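Local coordinates for plasmin and fibronectin-binding protein A (Streptococcus pneumoniae, PDB 4MR0) that acts as a fibronectin-dependent adhesin and invasin of the pneumococcal surface, binding human fibronectin, plasmin, plasminogen and serum albumin, at residues 164-169 / 194-199; 208-213 / 248-253; 263-268 / 287-292; 448-453 / 483-488; 505-510 / 529-534. All blocks are in the same frame, centred on the assembly; numbering follows the deposited sequence.

Interaction 1: 164-169 / 194-199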
# COMPACT_ATOMS: atom_id res chain seq x y z
N VAL A 164 22.11 7.60 -0.30
CA VAL A 164 22.74 7.32 0.98
C VAL A 164 22.49 5.84 1.26
O VAL A 164 21.38 5.35 1.04
CB VAL A 164 22.10 8.16 2.11
CG1 VAL A 164 22.68 7.76 3.47
CG2 VAL A 164 22.31 9.65 1.85
N PHE A 165 23.51 5.13 1.73
CA PHE A 165 23.36 3.71 1.99
C PHE A 165 23.34 3.37 3.47
O PHE A 165 24.31 3.61 4.19
CB PHE A 165 24.48 2.95 1.28
CG PHE A 165 24.55 3.25 -0.18
CD1 PHE A 165 23.57 2.77 -1.05
CD2 PHE A 165 25.55 4.08 -0.70
CE1 PHE A 165 23.58 3.11 -2.40
CE2 PHE A 165 25.56 4.43 -2.05
CZ PHE A 165 24.58 3.94 -2.90
N LEU A 166 22.22 2.81 3.92
CA LEU A 166 22.07 2.41 5.31
C LEU A 166 22.92 1.16 5.49
O LEU A 166 23.13 0.41 4.54
CB LEU A 166 20.60 2.11 5.61
CG LEU A 166 19.66 3.29 5.36
CD1 LEU A 166 18.22 2.85 5.57
CD2 LEU A 166 20.02 4.45 6.28
N LYS A 167 23.43 0.95 6.70
CA LYS A 167 24.26 -0.21 6.96
C LYS A 167 23.71 -0.95 8.17
O LYS A 167 22.93 -0.38 8.94
CB LYS A 167 25.71 0.21 7.24
CG LYS A 167 26.37 1.05 6.15
CD LYS A 167 26.66 0.23 4.90
CE LYS A 167 27.43 1.05 3.87
NZ LYS A 167 28.78 1.45 4.37
N SER A 168 24.10 -2.20 8.32
CA SER A 168 23.65 -3.01 9.44
C SER A 168 24.05 -2.40 10.78
O SER A 168 25.14 -1.83 10.92
CB SER A 168 24.23 -4.43 9.35
OG SER A 168 23.61 -5.17 8.31
N HIS A 169 23.16 -2.54 11.75
CA HIS A 169 23.37 -2.06 13.11
C HIS A 169 23.55 -0.54 13.24
O HIS A 169 24.31 -0.08 14.09
CB HIS A 169 24.55 -2.80 13.74
CG HIS A 169 24.40 -4.29 13.70
ND1 HIS A 169 23.39 -4.95 14.37
CD2 HIS A 169 25.09 -5.24 13.03
CE1 HIS A 169 23.47 -6.25 14.11
NE2 HIS A 169 24.49 -6.45 13.30
N PHE A 194 17.39 6.77 0.43
CA PHE A 194 18.07 5.73 1.20
C PHE A 194 17.90 4.32 0.63
O PHE A 194 16.80 3.95 0.21
CB PHE A 194 17.54 5.72 2.64
CG PHE A 194 17.78 6.99 3.39
CD1 PHE A 194 19.07 7.34 3.80
CD2 PHE A 194 16.73 7.85 3.68
CE1 PHE A 194 19.30 8.52 4.50
CE2 PHE A 194 16.95 9.03 4.38
CZ PHE A 194 18.24 9.37 4.78
N MET A 195 18.99 3.55 0.63
CA MET A 195 18.99 2.16 0.16
C MET A 195 19.80 1.29 1.13
O MET A 195 20.68 1.80 1.83
CB MET A 195 19.60 2.07 -1.23
CG MET A 195 18.72 2.60 -2.34
SD MET A 195 19.34 2.20 -4.00
CE MET A 195 18.25 3.10 -5.05
N THR A 196 19.48 0.00 1.20
CA THR A 196 20.18 -0.92 2.09
C THR A 196 21.21 -1.75 1.34
O THR A 196 21.71 -2.76 1.84
CB THR A 196 19.20 -1.87 2.80
OG1 THR A 196 18.53 -2.68 1.82
CG2 THR A 196 18.18 -1.09 3.61
N GLY A 197 21.52 -1.32 0.12
CA GLY A 197 22.50 -2.00 -0.69
C GLY A 197 23.10 -1.00 -1.65
O GLY A 197 22.51 0.05 -1.89
N LEU A 198 24.26 -1.31 -2.22
CA LEU A 198 24.92 -0.39 -3.13
C LEU A 198 24.28 -0.26 -4.51
O LEU A 198 23.69 -1.20 -5.04
CB LEU A 198 26.39 -0.79 -3.32
CG LEU A 198 27.29 -0.72 -2.08
CD1 LEU A 198 28.71 -1.12 -2.47
CD2 LEU A 198 27.27 0.70 -1.51
N PHE A 199 24.39 0.94 -5.06
CA PHE A 199 23.90 1.24 -6.40
C PHE A 199 24.79 2.34 -6.96
O PHE A 199 25.11 3.30 -6.26
CB PHE A 199 22.44 1.71 -6.37
CG PHE A 199 21.86 1.93 -7.75
CD1 PHE A 199 22.12 3.11 -8.44
CD2 PHE A 199 21.13 0.93 -8.38
CE1 PHE A 199 21.66 3.29 -9.74
CE2 PHE A 199 20.66 1.10 -9.68
CZ PHE A 199 20.93 2.28 -10.37

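Interaction 2: 208-213 / 248-253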
# COMPACT_ATOMS: atom_id res chain seq x y z
N TRP A 208 22.81 -7.67 -3.66
CA TRP A 208 22.74 -7.09 -2.32
C TRP A 208 22.82 -8.20 -1.28
O TRP A 208 22.00 -9.12 -1.28
CB TRP A 208 21.42 -6.31 -2.11
CG TRP A 208 21.40 -4.94 -2.73
CD1 TRP A 208 22.24 -4.46 -3.70
CD2 TRP A 208 20.44 -3.90 -2.48
NE1 TRP A 208 21.88 -3.18 -4.06
CE2 TRP A 208 20.79 -2.81 -3.33
CE3 TRP A 208 19.36 -3.77 -1.61
CZ2 TRP A 208 20.05 -1.62 -3.34
CZ3 TRP A 208 18.62 -2.57 -1.63
CH2 TRP A 208 18.98 -1.51 -2.48
N GLY A 209 23.81 -8.14 -0.40
CA GLY A 209 23.92 -9.16 0.63
C GLY A 209 22.92 -8.82 1.73
O GLY A 209 22.33 -7.74 1.70
N PRO A 210 22.70 -9.72 2.69
CA PRO A 210 21.75 -9.45 3.77
C PRO A 210 22.24 -8.36 4.73
O PRO A 210 23.43 -8.25 5.01
CB PRO A 210 21.62 -10.81 4.46
CG PRO A 210 22.96 -11.43 4.25
CD PRO A 210 23.25 -11.09 2.81
N THR A 211 21.30 -7.55 5.22
CA THR A 211 21.60 -6.49 6.17
C THR A 211 20.57 -6.64 7.27
O THR A 211 19.56 -7.33 7.09
CB THR A 211 21.47 -5.08 5.55
OG1 THR A 211 20.18 -4.95 4.93
CG2 THR A 211 22.57 -4.85 4.52
N GLU A 212 20.81 -6.01 8.41
CA GLU A 212 19.86 -6.15 9.50
C GLU A 212 20.07 -5.15 10.62
O GLU A 212 21.11 -4.49 10.72
CB GLU A 212 19.95 -7.57 10.08
CG GLU A 212 21.23 -7.83 10.86
CD GLU A 212 21.31 -9.25 11.39
OE1 GLU A 212 21.79 -10.14 10.66
OE2 GLU A 212 20.88 -9.48 12.54
N ASP A 213 19.05 -5.04 11.47
CA ASP A 213 19.08 -4.17 12.63
C ASP A 213 19.34 -2.72 12.23
O ASP A 213 20.36 -2.12 12.59
CB ASP A 213 20.15 -4.67 13.60
CG ASP A 213 20.13 -3.92 14.91
OD1 ASP A 213 19.03 -3.52 15.37
OD2 ASP A 213 21.23 -3.76 15.50
N ILE A 248 14.35 -0.75 0.57
CA ILE A 248 14.77 -1.76 1.53
C ILE A 248 14.74 -3.14 0.87
O ILE A 248 13.67 -3.67 0.59
CB ILE A 248 13.82 -1.73 2.75
CG1 ILE A 248 13.83 -0.33 3.37
CG2 ILE A 248 14.24 -2.77 3.78
CD1 ILE A 248 12.72 -0.10 4.35
N GLY A 249 15.91 -3.70 0.63
CA GLY A 249 15.96 -5.01 -0.00
C GLY A 249 16.86 -6.00 0.71
O GLY A 249 17.95 -5.64 1.17
N ASN A 250 16.40 -7.24 0.80
CA ASN A 250 17.16 -8.31 1.45
C ASN A 250 17.57 -7.88 2.85
O ASN A 250 18.65 -8.23 3.33
CB ASN A 250 18.41 -8.64 0.62
CG ASN A 250 18.91 -10.07 0.85
OD1 ASN A 250 20.03 -10.43 0.47
ND2 ASN A 250 18.08 -10.89 1.48
N SER A 251 16.69 -7.14 3.53
CA SER A 251 17.00 -6.67 4.87
C SER A 251 16.22 -7.40 5.97
O SER A 251 15.24 -8.11 5.69
CB SER A 251 16.75 -5.17 4.96
OG SER A 251 17.59 -4.57 5.93
N ASN A 252 16.65 -7.21 7.21
CA ASN A 252 16.03 -7.85 8.37
C ASN A 252 15.94 -6.88 9.55
O ASN A 252 16.89 -6.15 9.82
CB ASN A 252 16.86 -9.05 8.80
CG ASN A 252 17.10 -10.04 7.67
OD1 ASN A 252 16.22 -10.85 7.36
ND2 ASN A 252 18.28 -9.97 7.05
N ASN A 253 14.81 -6.90 10.25
CA ASN A 253 14.63 -6.04 11.42
C ASN A 253 14.90 -4.58 11.10
O ASN A 253 15.88 -4.00 11.56
CB ASN A 253 15.55 -6.52 12.55
CG ASN A 253 15.17 -7.89 13.07
OD1 ASN A 253 16.00 -8.79 13.16
ND2 ASN A 253 13.90 -8.05 13.42
O HOH W 1 20.31 -5.50 2.32
O HOH W 2 18.83 -7.98 13.48

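Interaction 3: 263-268 / 287-292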
# COMPACT_ATOMS: atom_id res chain seq x y z
N ASP A 263 5.79 14.75 -0.90
CA ASP A 263 5.86 14.89 -2.35
C ASP A 263 6.69 13.93 -3.19
O ASP A 263 7.72 14.30 -3.76
CB ASP A 263 6.30 16.32 -2.66
CG ASP A 263 5.48 17.34 -1.89
OD1 ASP A 263 4.23 17.28 -1.98
OD2 ASP A 263 6.07 18.20 -1.19
N SER A 264 6.22 12.70 -3.28
CA SER A 264 6.87 11.69 -4.09
C SER A 264 6.56 12.04 -5.55
O SER A 264 5.43 12.41 -5.86
CB SER A 264 6.30 10.32 -3.75
OG SER A 264 6.70 9.35 -4.69
N TYR A 265 7.55 11.94 -6.43
CA TYR A 265 7.29 12.21 -7.85
C TYR A 265 6.88 10.88 -8.46
O TYR A 265 7.74 10.04 -8.75
CB TYR A 265 8.54 12.74 -8.56
CG TYR A 265 8.34 12.97 -10.04
CD1 TYR A 265 7.35 13.85 -10.50
CD2 TYR A 265 9.14 12.33 -10.99
CE1 TYR A 265 7.15 14.08 -11.86
CE2 TYR A 265 8.96 12.56 -12.36
CZ TYR A 265 7.96 13.44 -12.78
OH TYR A 265 7.77 13.67 -14.13
N GLN A 266 5.57 10.70 -8.64
CA GLN A 266 4.99 9.47 -9.18
C GLN A 266 5.81 8.24 -8.82
O GLN A 266 6.20 7.46 -9.68
CB GLN A 266 4.85 9.58 -10.71
CG GLN A 266 6.14 9.81 -11.48
CD GLN A 266 5.89 9.97 -12.98
OE1 GLN A 266 6.82 10.11 -13.77
NE2 GLN A 266 4.63 9.93 -13.37
N GLY A 267 6.07 8.06 -7.52
CA GLY A 267 6.86 6.92 -7.11
C GLY A 267 6.46 6.29 -5.79
O GLY A 267 5.41 6.59 -5.22
N HIS A 268 7.32 5.39 -5.32
CA HIS A 268 7.12 4.68 -4.07
C HIS A 268 7.92 5.37 -2.97
O HIS A 268 9.13 5.50 -3.09
CB HIS A 268 7.64 3.24 -4.18
CG HIS A 268 7.11 2.49 -5.36
ND1 HIS A 268 5.78 2.13 -5.48
CD2 HIS A 268 7.74 1.99 -6.45
CE1 HIS A 268 5.62 1.44 -6.59
NE2 HIS A 268 6.79 1.34 -7.20
N GLY A 287 1.26 13.61 -0.02
CA GLY A 287 1.43 14.00 -1.41
C GLY A 287 2.23 13.17 -2.38
O GLY A 287 3.34 12.69 -2.08
N GLN A 288 1.66 13.01 -3.56
CA GLN A 288 2.28 12.28 -4.65
C GLN A 288 2.00 13.09 -5.91
O GLN A 288 0.83 13.31 -6.26
CB GLN A 288 1.70 10.88 -4.77
CG GLN A 288 2.29 10.08 -5.92
CD GLN A 288 1.88 8.63 -5.87
OE1 GLN A 288 0.69 8.30 -5.81
NE2 GLN A 288 2.87 7.74 -5.88
N ALA A 289 3.06 13.53 -6.57
CA ALA A 289 2.91 14.33 -7.77
C ALA A 289 2.69 13.44 -8.99
O ALA A 289 3.42 12.47 -9.20
CB ALA A 289 4.14 15.21 -7.96
N LEU A 290 1.68 13.78 -9.79
CA LEU A 290 1.35 13.03 -10.98
C LEU A 290 1.34 13.97 -12.19
O LEU A 290 0.46 14.82 -12.33
CB LEU A 290 -0.03 12.37 -10.81
CG LEU A 290 -0.23 11.51 -9.56
CD1 LEU A 290 -1.67 11.02 -9.50
CD2 LEU A 290 0.73 10.33 -9.57
N PRO A 291 2.33 13.82 -13.09
CA PRO A 291 2.45 14.66 -14.30
C PRO A 291 1.39 14.42 -15.38
O PRO A 291 0.84 13.33 -15.50
CB PRO A 291 3.86 14.34 -14.78
CG PRO A 291 4.03 12.91 -14.38
CD PRO A 291 3.46 12.89 -12.99
N LYS A 292 1.13 15.47 -16.16
CA LYS A 292 0.15 15.44 -17.26
C LYS A 292 0.22 14.17 -18.10
O LYS A 292 -0.78 13.47 -18.29
CB LYS A 292 0.40 16.61 -18.23
CG LYS A 292 -0.06 17.99 -17.82
CD LYS A 292 0.23 18.96 -18.98
CE LYS A 292 -0.25 20.38 -18.72
NZ LYS A 292 -1.73 20.48 -18.60

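Interaction 4: 448-453 / 483-488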
# COMPACT_ATOMS: atom_id res chain seq x y z
N ILE A 448 -14.90 -2.28 -0.17
CA ILE A 448 -14.12 -3.51 -0.15
C ILE A 448 -14.32 -4.38 -1.37
O ILE A 448 -15.45 -4.59 -1.83
CB ILE A 448 -14.50 -4.36 1.09
CG1 ILE A 448 -14.25 -3.56 2.36
CG2 ILE A 448 -13.71 -5.65 1.09
CD1 ILE A 448 -14.80 -4.22 3.62
N ARG A 449 -13.21 -4.93 -1.86
CA ARG A 449 -13.23 -5.81 -3.01
C ARG A 449 -12.17 -6.90 -2.87
O ARG A 449 -11.01 -6.62 -2.57
CB ARG A 449 -12.98 -5.01 -4.29
CG ARG A 449 -12.90 -5.84 -5.55
CD ARG A 449 -12.76 -4.94 -6.78
NE ARG A 449 -12.91 -5.70 -8.02
CZ ARG A 449 -11.94 -6.41 -8.58
NH1 ARG A 449 -10.74 -6.47 -8.03
NH2 ARG A 449 -12.19 -7.07 -9.71
N VAL A 450 -12.58 -8.15 -3.08
CA VAL A 450 -11.67 -9.30 -3.03
C VAL A 450 -12.07 -10.11 -4.24
O VAL A 450 -13.23 -10.54 -4.35
CB VAL A 450 -11.86 -10.16 -1.76
CG1 VAL A 450 -10.98 -11.40 -1.84
CG2 VAL A 450 -11.50 -9.35 -0.53
N ALA A 451 -11.14 -10.34 -5.16
CA ALA A 451 -11.55 -11.07 -6.35
C ALA A 451 -10.50 -11.78 -7.17
O ALA A 451 -9.30 -11.52 -7.06
CB ALA A 451 -12.31 -10.12 -7.26
N LYS A 452 -10.99 -12.70 -7.98
CA LYS A 452 -10.17 -13.39 -8.97
C LYS A 452 -10.93 -12.82 -10.16
O LYS A 452 -11.91 -13.40 -10.63
CB LYS A 452 -10.31 -14.91 -8.92
CG LYS A 452 -9.30 -15.56 -9.86
CD LYS A 452 -9.29 -17.07 -9.81
CE LYS A 452 -10.54 -17.66 -10.44
NZ LYS A 452 -10.37 -19.12 -10.63
N ASP A 453 -10.47 -11.64 -10.57
CA ASP A 453 -11.07 -10.85 -11.64
C ASP A 453 -11.55 -11.56 -12.90
O ASP A 453 -12.46 -11.07 -13.57
CB ASP A 453 -10.11 -9.71 -12.01
CG ASP A 453 -9.46 -9.09 -10.79
OD1 ASP A 453 -8.61 -9.76 -10.16
OD2 ASP A 453 -9.80 -7.93 -10.44
N ILE A 483 -19.56 -3.91 -0.88
CA ILE A 483 -18.65 -5.02 -0.68
C ILE A 483 -18.81 -6.06 -1.79
O ILE A 483 -19.89 -6.64 -1.96
CB ILE A 483 -18.89 -5.71 0.68
CG1 ILE A 483 -18.68 -4.71 1.81
CG2 ILE A 483 -17.96 -6.93 0.83
CD1 ILE A 483 -19.00 -5.26 3.18
N GLU A 484 -17.74 -6.29 -2.54
CA GLU A 484 -17.75 -7.25 -3.63
C GLU A 484 -16.79 -8.40 -3.39
O GLU A 484 -15.61 -8.19 -3.09
CB GLU A 484 -17.39 -6.57 -4.96
CG GLU A 484 -16.92 -7.56 -6.02
CD GLU A 484 -16.51 -6.90 -7.32
OE1 GLU A 484 -15.80 -5.86 -7.27
OE2 GLU A 484 -16.87 -7.43 -8.39
N LEU A 485 -17.30 -9.61 -3.53
CA LEU A 485 -16.51 -10.82 -3.36
C LEU A 485 -16.73 -11.62 -4.63
O LEU A 485 -17.81 -12.16 -4.87
CB LEU A 485 -17.00 -11.59 -2.13
CG LEU A 485 -16.71 -10.72 -0.90
CD1 LEU A 485 -17.79 -10.86 0.14
CD2 LEU A 485 -15.34 -11.10 -0.35
N LEU A 486 -15.68 -11.67 -5.45
CA LEU A 486 -15.74 -12.34 -6.74
C LEU A 486 -14.81 -13.54 -6.88
O LEU A 486 -13.60 -13.42 -6.73
CB LEU A 486 -15.44 -11.31 -7.84
CG LEU A 486 -15.37 -11.80 -9.29
CD1 LEU A 486 -16.73 -12.33 -9.74
CD2 LEU A 486 -14.94 -10.64 -10.18
N ARG A 487 -15.42 -14.68 -7.18
CA ARG A 487 -14.73 -15.94 -7.38
C ARG A 487 -13.80 -16.43 -6.28
O ARG A 487 -12.66 -16.85 -6.55
CB ARG A 487 -13.97 -15.93 -8.70
CG ARG A 487 -14.87 -15.71 -9.90
CD ARG A 487 -14.18 -16.05 -11.21
NE ARG A 487 -14.99 -15.58 -12.33
CZ ARG A 487 -15.02 -14.32 -12.74
NH1 ARG A 487 -14.27 -13.40 -12.15
NH2 ARG A 487 -15.82 -13.97 -13.74
N VAL A 488 -14.27 -16.39 -5.04
CA VAL A 488 -13.49 -16.90 -3.91
C VAL A 488 -13.76 -18.41 -3.96
O VAL A 488 -14.91 -18.85 -3.94
CB VAL A 488 -13.97 -16.29 -2.57
CG1 VAL A 488 -13.18 -16.89 -1.42
CG2 VAL A 488 -13.80 -14.78 -2.60
O HOH W 3 -15.01 -6.60 -10.19

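Interaction 5: 505-510 / 529-534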
# COMPACT_ATOMS: atom_id res chain seq x y z
N GLY A 505 -25.53 -3.85 -0.88
CA GLY A 505 -24.67 -3.98 0.28
C GLY A 505 -23.53 -4.92 -0.03
O GLY A 505 -22.41 -4.49 -0.32
N ILE A 506 -23.82 -6.22 0.00
CA ILE A 506 -22.82 -7.24 -0.27
C ILE A 506 -23.17 -8.05 -1.52
O ILE A 506 -24.31 -8.46 -1.71
CB ILE A 506 -22.70 -8.23 0.91
CG1 ILE A 506 -22.22 -7.49 2.16
CG2 ILE A 506 -21.76 -9.37 0.55
CD1 ILE A 506 -22.42 -8.26 3.45
N VAL A 507 -22.17 -8.25 -2.37
CA VAL A 507 -22.35 -9.04 -3.58
C VAL A 507 -21.34 -10.17 -3.56
O VAL A 507 -20.13 -9.93 -3.49
CB VAL A 507 -22.13 -8.21 -4.87
CG1 VAL A 507 -22.21 -9.13 -6.08
CG2 VAL A 507 -23.17 -7.11 -4.97
N ILE A 508 -21.83 -11.40 -3.60
CA ILE A 508 -20.97 -12.58 -3.63
C ILE A 508 -21.29 -13.24 -4.96
O ILE A 508 -22.39 -13.74 -5.18
CB ILE A 508 -21.28 -13.52 -2.45
CG1 ILE A 508 -20.87 -12.84 -1.15
CG2 ILE A 508 -20.52 -14.84 -2.62
CD1 ILE A 508 -21.17 -13.66 0.09
N GLU A 509 -20.30 -13.24 -5.85
CA GLU A 509 -20.47 -13.77 -7.19
C GLU A 509 -19.50 -14.86 -7.60
O GLU A 509 -18.29 -14.69 -7.49
CB GLU A 509 -20.37 -12.61 -8.19
CG GLU A 509 -20.52 -13.00 -9.64
CD GLU A 509 -20.41 -11.79 -10.57
OE1 GLU A 509 -20.52 -10.65 -10.08
OE2 GLU A 509 -20.22 -12.00 -11.79
N ASP A 510 -20.04 -15.97 -8.08
CA ASP A 510 -19.23 -17.10 -8.55
C ASP A 510 -18.28 -17.72 -7.54
O ASP A 510 -17.26 -18.29 -7.93
CB ASP A 510 -18.43 -16.67 -9.78
CG ASP A 510 -19.27 -16.63 -11.04
OD1 ASP A 510 -19.61 -17.72 -11.54
OD2 ASP A 510 -19.59 -15.52 -11.51
N TYR A 529 -29.66 -5.91 -0.28
CA TYR A 529 -28.70 -5.98 0.82
C TYR A 529 -27.62 -7.01 0.51
O TYR A 529 -26.43 -6.74 0.63
CB TYR A 529 -29.40 -6.38 2.12
CG TYR A 529 -30.36 -5.36 2.70
CD1 TYR A 529 -30.55 -4.11 2.10
CD2 TYR A 529 -31.07 -5.64 3.87
CE1 TYR A 529 -31.42 -3.16 2.66
CE2 TYR A 529 -31.94 -4.70 4.43
CZ TYR A 529 -32.10 -3.47 3.82
OH TYR A 529 -32.94 -2.54 4.40
N ILE A 530 -28.06 -8.20 0.12
CA ILE A 530 -27.16 -9.30 -0.19
C ILE A 530 -27.51 -9.95 -1.53
O ILE A 530 -28.66 -10.29 -1.78
CB ILE A 530 -27.23 -10.40 0.90
CG1 ILE A 530 -26.95 -9.79 2.27
CG2 ILE A 530 -26.23 -11.51 0.59
CD1 ILE A 530 -27.23 -10.73 3.43
N SER A 531 -26.51 -10.11 -2.39
CA SER A 531 -26.68 -10.73 -3.69
C SER A 531 -25.75 -11.94 -3.76
O SER A 531 -24.53 -11.78 -3.75
CB SER A 531 -26.34 -9.75 -4.81
OG SER A 531 -27.15 -8.59 -4.74
N PHE A 532 -26.33 -13.13 -3.83
CA PHE A 532 -25.56 -14.37 -3.91
C PHE A 532 -25.79 -14.90 -5.32
O PHE A 532 -26.81 -15.54 -5.61
CB PHE A 532 -26.08 -15.35 -2.85
CG PHE A 532 -25.24 -16.59 -2.69
CD1 PHE A 532 -23.89 -16.59 -3.01
CD2 PHE A 532 -25.80 -17.75 -2.15
CE1 PHE A 532 -23.10 -17.72 -2.81
CE2 PHE A 532 -25.02 -18.89 -1.94
CZ PHE A 532 -23.67 -18.87 -2.27
N ILE A 533 -24.83 -14.62 -6.19
CA ILE A 533 -24.91 -14.97 -7.60
C ILE A 533 -23.93 -16.02 -8.14
O ILE A 533 -22.78 -16.08 -7.73
CB ILE A 533 -24.71 -13.71 -8.45
CG1 ILE A 533 -25.80 -12.69 -8.13
CG2 ILE A 533 -24.71 -14.06 -9.92
CD1 ILE A 533 -25.49 -11.30 -8.63
N LYS A 534 -24.41 -16.82 -9.08
CA LYS A 534 -23.58 -17.83 -9.73
C LYS A 534 -23.84 -17.68 -11.23
O LYS A 534 -24.90 -17.22 -11.64
CB LYS A 534 -23.95 -19.24 -9.28
CG LYS A 534 -25.34 -19.68 -9.71
CD LYS A 534 -25.52 -21.18 -9.54
CE LYS A 534 -26.88 -21.63 -10.03
NZ LYS A 534 -27.04 -23.11 -9.95

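Interaction 1: 164-169 / 194-199
Leu198 lays its CD2 methyl over one face of the Phe165 ring, 4.0 Å from the ring centroid and 14° off the normal, with the two side chains crossing at about a right angle. Phe165 CG stands anti to the carbonyl carbon (chi1 -55°), and the ring extends toward segment 194-199. Its CD1 comes within 3.0 Å of Gly197 O, a buried carbonyl with no hydrogen-bond partner in the model, while CZ meets Phe199 O at 3.5 Å. From the other side of the strand pair, Val164 and Phe194 run side by side, Val164 CB 3.6 Å from Phe194 CD1, and Leu166 CD2 touches the same ring atom at 3.9 Å. Strands 164-165 and 194-195 are parallel neighbours on successive coils of a right-handed parallel beta-helix, the fold of the pectate lyase-like family. Two backbone bonds join them: Met195 N to Val164 O at 3.0 Å, and Leu166 N to Met195 O at 2.8 Å. Further out, Phe246 and Tyr216 pack against the Phe194 ring inside the coil, and helix 132-143 touches Val164 and Phe165 through Gln136. Phe199 turns its ring toward His189, one of the residues that bind a manganese ion.

Interaction 2: 208-213 / 248-253
The indole of Trp208 presents its six-membered rim to Gly249: the backbone N of Gly249 lies in the ring plane at the edge, 3.7 Å from CZ3, and Gly249 O sits near the plane beside CE3. The Gly249 backbone thus lies directly against the indole rim, its CA 4.0 Å from Trp208 CE3. Away from this rim, the indole NE1 hydrogen-bonds Leu198 O, and Phe315 meets the ring edge-to-face. Next along the pair, the hydroxyls Thr211 OG1 and Ser251 OG share a hydrogen bond of 2.8 Å. Thr211 OG1 stands between its own backbone N and carbonyl carbon (chi1 53°), where it also meets a water at 2.7 Å; the same water lies within hydrogen-bonding distance of Gly249 O and Gly209 O. The side-chain amide of Asn252 gives ND2 to Thr211 O at 2.9 Å, the donor tilted 30° from the carbonyl plane, while the backbone N of Asn252 makes a weak bond to the same oxygen. Asp213 N bonds Asn252 O at 2.9 Å. At the outer end a second water donates to both Glu212 OE2 and Asn253 OD1, linking the two exposed side chains. The chain turns a corner at Asn253, so the pair lies where one face gives way to the next, with 208-213 and 248-253 on adjacent coils of a parallel beta-helix.

Interaction 3: 263-268 / 287-292
Gln266 reaches across to Pro291 with an extended side chain. Its CB starts 3.6 Å from Ala289 O, the carbonyl that accepts the backbone N of Gln266 at 2.8 Å. CG, set between the backbone N and the carbonyl carbon (chi1 60°), lies 3.9 Å above the centre of the Tyr265 ring. Beyond it CD meets Pro291 CG at 3.8 Å, and NE2 closes on CG and CD of the proline at 3.2 Å each, the two side chains crossing at about a right angle. Tyr265 adds to this patch with CE1, 4.0 Å from Pro291 CD. On the other face Gln288 sends NE2 to Gly267 O in a weak hydrogen bond, while its OE1 takes the N-H of Val346. Ala289 N bonds Ser264 O at 2.7 Å, and Ser264 N bonds Gly287 O. Strands 260-265 and 278-289 are parallel neighbours in the beta-helix; Gly287 bonds onward to Gly337, and Tyr265 back to Ser243 of strand 243-252.

Interaction 4: 448-453 / 483-488
Arg449 and Glu484 both carry CG anti to the backbone N (chi1 177° and 160°), and with extended chains beyond it they run side by side, pointing the same way. This brings Arg449 NE to 3.0 Å from Glu484 OE1, a salt bridge whose hydrogen bond is weak; guanidinium and carboxylate planes stand 78° apart. A water joins the same pair, accepting from Arg449 NH2 and donating to Glu484 OE2. The far end of the guanidinium grips a single oxygen, Asp453 OD2, with NH1 and NH2, the latter at 2.6 Å, both from the same face of the carboxylate. Lys446 gives Glu484 OE1 a second cationic partner, which probably steadies its negative charge.

The two strands, 448-451 and 483-486, are almost exactly parallel and belong to successive coils of the right-handed beta-helix. Four backbone bonds zip them together, from Glu484 N on Ile448 O to Lys452 N on Leu486 O. On the charged face Ala451 CB and Leu486 CB are pressed to 3.4 Å, tighter than usual. The opposite face turns inward: Val450 CB meets Leu485 CD2 at 3.9 Å, and Ile448 lies beside Ile483, with Ile433 and Ile464 of other faces packed against this row. Past the strand ends, Arg487 NH1 donates to Lys452 O at 2.8 Å, in the plane of that carbonyl, while Lys452 NZ turns to Tyr457 O.

Interaction 5: 505-510 / 529-534
Gly505-Asp510 and Tyr529-Lys534 pair in parallel, their strand axes 5° apart and 4.7 Å at closest approach, with five backbone hydrogen bonds running from Ile506 N on Tyr529 O to Asp510 N on Ile533 O. The central bond is nearly linear: Ile508 N meets Ser531 O at 2.7 Å with an N-H...O angle of 176°. Among the side chains the main touch is Ile508 on Phe532. The isoleucine CG2, anti to its backbone N, comes to 3.8 Å from Phe532 CD1 and 3.9 Å from CE1, the two groups crossing obliquely. The Phe532 ring also meets Tyr560 edge-to-face. Ile506 and Ile530 sit on this same buried face, where Val494 and Phe522 pack against them in turn. On the other face, Val507 CG2 approaches Ser531 CB at 4.1 Å, and Glu509 CG lies 4.3 Å from Ile533 CG2. At the start, Gly505 CA passes 3.3 Å from Tyr529 O. At the far end Asp510 OD1 bonds Ser535 OG. Apolar residues stacked in register on the inward face, Ile506 beside Ile530 and Ile508 beside Phe532, make the ladder of a parallel beta-helix, here near its C-terminal end, where strand 540-542 joins antiparallel.

The five contacts belong to the beta-helix region of the longer adhesin; they follow one another along the chain and sample that helix from its N-terminal to its C-terminal coils. Interactions 1 and 2 touch, their centres 9 Å apart: Gly197 CA packs 3.2 Å from Trp208 CE2, and His169 ND1 lies 2.7 Å from Asp213 OD2. Interactions 4 and 5 share a sheet, since strands 483-486 and 506-509 are neighbours in it, with Ile483 O 2.8 Å from Val507 N. Interaction 3 stands apart, its centre about 23 Å from that of interaction 1 and about 29 Å from that of interaction 4. Manganese ions lie about 4 Å from the Phe199 side chain and about 5 Å from that of Ala289.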